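Local coordinates for protein yesU (Bacillus subtilis, PDB 1OQ1) that is of unknown function but adopts a galectin-like fold of the concanavalin-type beta-sandwich class, consistent with a role in carbohydrate recognition that remains unproven, at residues 49-55 / 200-206. Numbering follows the deposited sequence.
With ACY (acetic acid), chain E.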
loop_
_atom_site.group_PDB
_atom_site.type_symbol
_atom_site.label_atom_id
_atom_site.label_comp_id
_atom_site.label_asym_id
_atom_site.label_seq_id
_atom_site.Cartn_x
_atom_site.Cartn_y
_atom_site.Cartn_z
ATOM N N ALA A 49 5.259 17.320 0.002
ATOM C CA ALA A 49 4.075 17.068 0.820
ATOM C C ALA A 49 3.669 15.595 0.777
ATOM O O ALA A 49 2.609 15.248 0.248
ATOM C CB ALA A 49 2.914 17.944 0.345
ATOM N N HIS A 50 4.510 14.739 1.348
ATOM C CA HIS A 50 4.257 13.300 1.368
ATOM C C HIS A 50 3.054 12.980 2.254
ATOM O O HIS A 50 2.760 13.714 3.204
ATOM C CB HIS A 50 5.509 12.576 1.869
ATOM C CG HIS A 50 6.774 13.053 1.220
ATOM N ND1 HIS A 50 6.872 13.285 -0.133
ATOM C CD2 HIS A 50 7.987 13.352 1.742
ATOM C CE1 HIS A 50 8.090 13.710 -0.420
ATOM N NE2 HIS A 50 8.788 13.759 0.701
ATOM N N PHE A 51 2.359 11.886 1.959
ATOM C CA PHE A 51 1.178 11.543 2.744
ATOM C C PHE A 51 0.861 10.056 2.781
ATOM O O PHE A 51 1.477 9.255 2.088
ATOM C CB PHE A 51 -0.044 12.271 2.163
ATOM C CG PHE A 51 -0.497 11.736 0.817
ATOM C CD1 PHE A 51 -1.155 10.509 0.716
ATOM C CD2 PHE A 51 -0.258 12.457 -0.346
ATOM C CE1 PHE A 51 -1.567 10.008 -0.527
ATOM C CE2 PHE A 51 -0.665 11.962 -1.596
ATOM C CZ PHE A 51 -1.321 10.734 -1.680
ATOM N N VAL A 52 -0.107 9.712 3.623
ATOM C CA VAL A 52 -0.626 8.355 3.710
ATOM C C VAL A 52 -2.134 8.588 3.812
ATOM O O VAL A 52 -2.597 9.320 4.687
ATOM C CB VAL A 52 -0.135 7.590 4.947
ATOM C CG1 VAL A 52 -0.711 6.175 4.923
ATOM C CG2 VAL A 52 1.392 7.529 4.960
ATOM N N PHE A 53 -2.883 7.985 2.895
ATOM C CA PHE A 53 -4.338 8.125 2.824
ATOM C C PHE A 53 -4.927 6.775 3.224
ATOM O O PHE A 53 -4.844 5.812 2.469
ATOM C CB PHE A 53 -4.712 8.492 1.385
ATOM C CG PHE A 53 -6.153 8.870 1.188
ATOM C CD1 PHE A 53 -6.826 9.660 2.118
ATOM C CD2 PHE A 53 -6.819 8.489 0.028
ATOM C CE1 PHE A 53 -8.137 10.063 1.890
ATOM C CE2 PHE A 53 -8.133 8.890 -0.211
ATOM C CZ PHE A 53 -8.792 9.679 0.723
ATOM N N TRP A 54 -5.521 6.718 4.413
ATOM C CA TRP A 54 -6.066 5.471 4.947
ATOM C C TRP A 54 -7.535 5.147 4.740
ATOM O O TRP A 54 -8.402 6.013 4.849
ATOM C CB TRP A 54 -5.846 5.393 6.464
ATOM C CG TRP A 54 -4.446 5.499 6.935
ATOM C CD1 TRP A 54 -3.797 6.634 7.342
ATOM C CD2 TRP A 54 -3.514 4.425 7.086
ATOM N NE1 TRP A 54 -2.518 6.328 7.740
ATOM C CE2 TRP A 54 -2.316 4.979 7.593
ATOM C CE3 TRP A 54 -3.573 3.045 6.843
ATOM C CZ2 TRP A 54 -1.184 4.200 7.862
ATOM C CZ3 TRP A 54 -2.444 2.268 7.110
ATOM C CH2 TRP A 54 -1.266 2.851 7.616
ATOM N N CYS A 55 -7.798 3.871 4.475
ATOM C CA CYS A 55 -9.157 3.363 4.367
ATOM C C CYS A 55 -9.488 3.180 5.857
ATOM O O CYS A 55 -8.649 2.715 6.628
ATOM C CB CYS A 55 -9.158 2.015 3.644
ATOM S SG CYS A 55 -10.712 1.095 3.742
ATOM N N ILE A 200 -5.484 -0.596 5.859
ATOM C CA ILE A 200 -4.743 -0.537 4.606
ATOM C C ILE A 200 -4.690 0.939 4.210
ATOM O O ILE A 200 -5.697 1.646 4.290
ATOM C CB ILE A 200 -5.441 -1.334 3.491
ATOM C CG1 ILE A 200 -5.377 -2.828 3.819
ATOM C CG2 ILE A 200 -4.777 -1.033 2.144
ATOM C CD1 ILE A 200 -6.131 -3.704 2.858
ATOM N N GLY A 201 -3.516 1.402 3.794
ATOM C CA GLY A 201 -3.366 2.796 3.416
ATOM C C GLY A 201 -2.543 2.999 2.158
ATOM O O GLY A 201 -1.712 2.161 1.799
ATOM N N PHE A 202 -2.773 4.132 1.502
ATOM C CA PHE A 202 -2.083 4.481 0.270
ATOM C C PHE A 202 -1.149 5.661 0.479
ATOM O O PHE A 202 -1.600 6.772 0.761
ATOM C CB PHE A 202 -3.110 4.835 -0.807
ATOM C CG PHE A 202 -3.941 3.669 -1.250
ATOM C CD1 PHE A 202 -3.624 2.977 -2.418
ATOM C CD2 PHE A 202 -5.009 3.227 -0.477
ATOM C CE1 PHE A 202 -4.359 1.861 -2.807
ATOM C CE2 PHE A 202 -5.753 2.109 -0.858
ATOM C CZ PHE A 202 -5.424 1.426 -2.025
ATOM N N ARG A 203 0.152 5.423 0.341
ATOM C CA ARG A 203 1.127 6.495 0.504
ATOM C C ARG A 203 1.742 6.928 -0.814
ATOM O O ARG A 203 1.888 6.135 -1.742
ATOM C CB ARG A 203 2.257 6.067 1.448
ATOM C CG ARG A 203 3.435 7.055 1.497
ATOM C CD ARG A 203 4.481 6.609 2.510
ATOM N NE ARG A 203 5.576 7.564 2.693
ATOM C CZ ARG A 203 5.425 8.785 3.203
ATOM N NH1 ARG A 203 4.227 9.210 3.570
ATOM N NH2 ARG A 203 6.480 9.571 3.381
ATOM N N GLN A 204 2.092 8.204 -0.895
ATOM C CA GLN A 204 2.756 8.735 -2.071
ATOM C C GLN A 204 3.784 9.743 -1.611
ATOM O O GLN A 204 3.569 10.450 -0.625
ATOM C CB GLN A 204 1.783 9.451 -3.013
ATOM C CG GLN A 204 0.802 8.555 -3.741
ATOM C CD GLN A 204 0.116 9.273 -4.896
ATOM O OE1 GLN A 204 0.286 10.483 -5.088
ATOM N NE2 GLN A 204 -0.665 8.531 -5.670
HETATM N N MSE A 205 4.910 9.779 -2.309
HETATM C CA MSE A 205 5.940 10.762 -2.025
HETATM C C MSE A 205 5.729 11.788 -3.126
HETATM O O MSE A 205 5.648 11.425 -4.301
HETATM C CB MSE A 205 7.342 10.162 -2.144
HETATM C CG MSE A 205 7.768 9.312 -0.965
HETATM SE SE MSE A 205 9.665 8.931 -1.036
HETATM C CE MSE A 205 10.333 10.550 -0.196
ATOM N N ALA A 206 5.598 13.054 -2.749
ATOM C CA ALA A 206 5.402 14.115 -3.729
ATOM C C ALA A 206 6.638 14.150 -4.617
ATOM O O ALA A 206 7.728 13.785 -4.173
ATOM C CB ALA A 206 5.226 15.449 -3.022
HETATM C C ACY E . 9.164 7.903 2.190
HETATM O O ACY E . 8.339 6.959 1.806
HETATM O OXT ACY E . 8.869 9.066 2.635
HETATM C CH3 ACY E . 10.630 7.522 2.069
HETATM O O HOH W 1 -8.248 0.033 5.912
#
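Residues 49-55 and 200-206 form an antiparallel strand pairing within the seven-stranded sheet of the galectin-like sandwich. The strand axes approach to 4.3 Å at 155°, and the backbone ladder is regular. F53 and F202 exchange two hydrogen bonds, F53 N to F202 O and F202 N to F53 O, each 2.8 Å; F51 and Q204 form the longer pair, 3.2 Å both for F51 N to Q204 O and for Q204 N to F51 O. C55 N continues the ladder to I200 O (3.1 Å), and beyond it a water joins C55 O and I200 N, 2.8 Å from each. At the other end a side chain takes over: A206 N donates to H50 ND1 (2.9 Å), while the selenomethionine methyl M205 CE makes a CH-pi contact over the imidazole, 4.0 Å from its centroid.

V52, W54 and R203 share one face with G201. The indole of W54 packs against G201, CE3 to CA 3.4 Å, in space that a beta carbon would occupy. The extended R203 packs along V52 (NH1 to CG2 3.6 Å). Its guanidinium binds an acetic acid molecule, probably from the crystallisation liquor, through R203 NE to ACY O (3.0 Å) and R203 NH2 to ACY OXT (2.6 Å).

F51, F53, F202 and Q204 occupy the opposite face, where F202 packs edge-to-face on W67 and F215 of the second sheet. On the R203 face, helix 105-108 touches V52 and W54 through Y107. Within the sheet the pair is interior, with strand 26-29 bonded to 51-54 and strand 76-86 to 199-205.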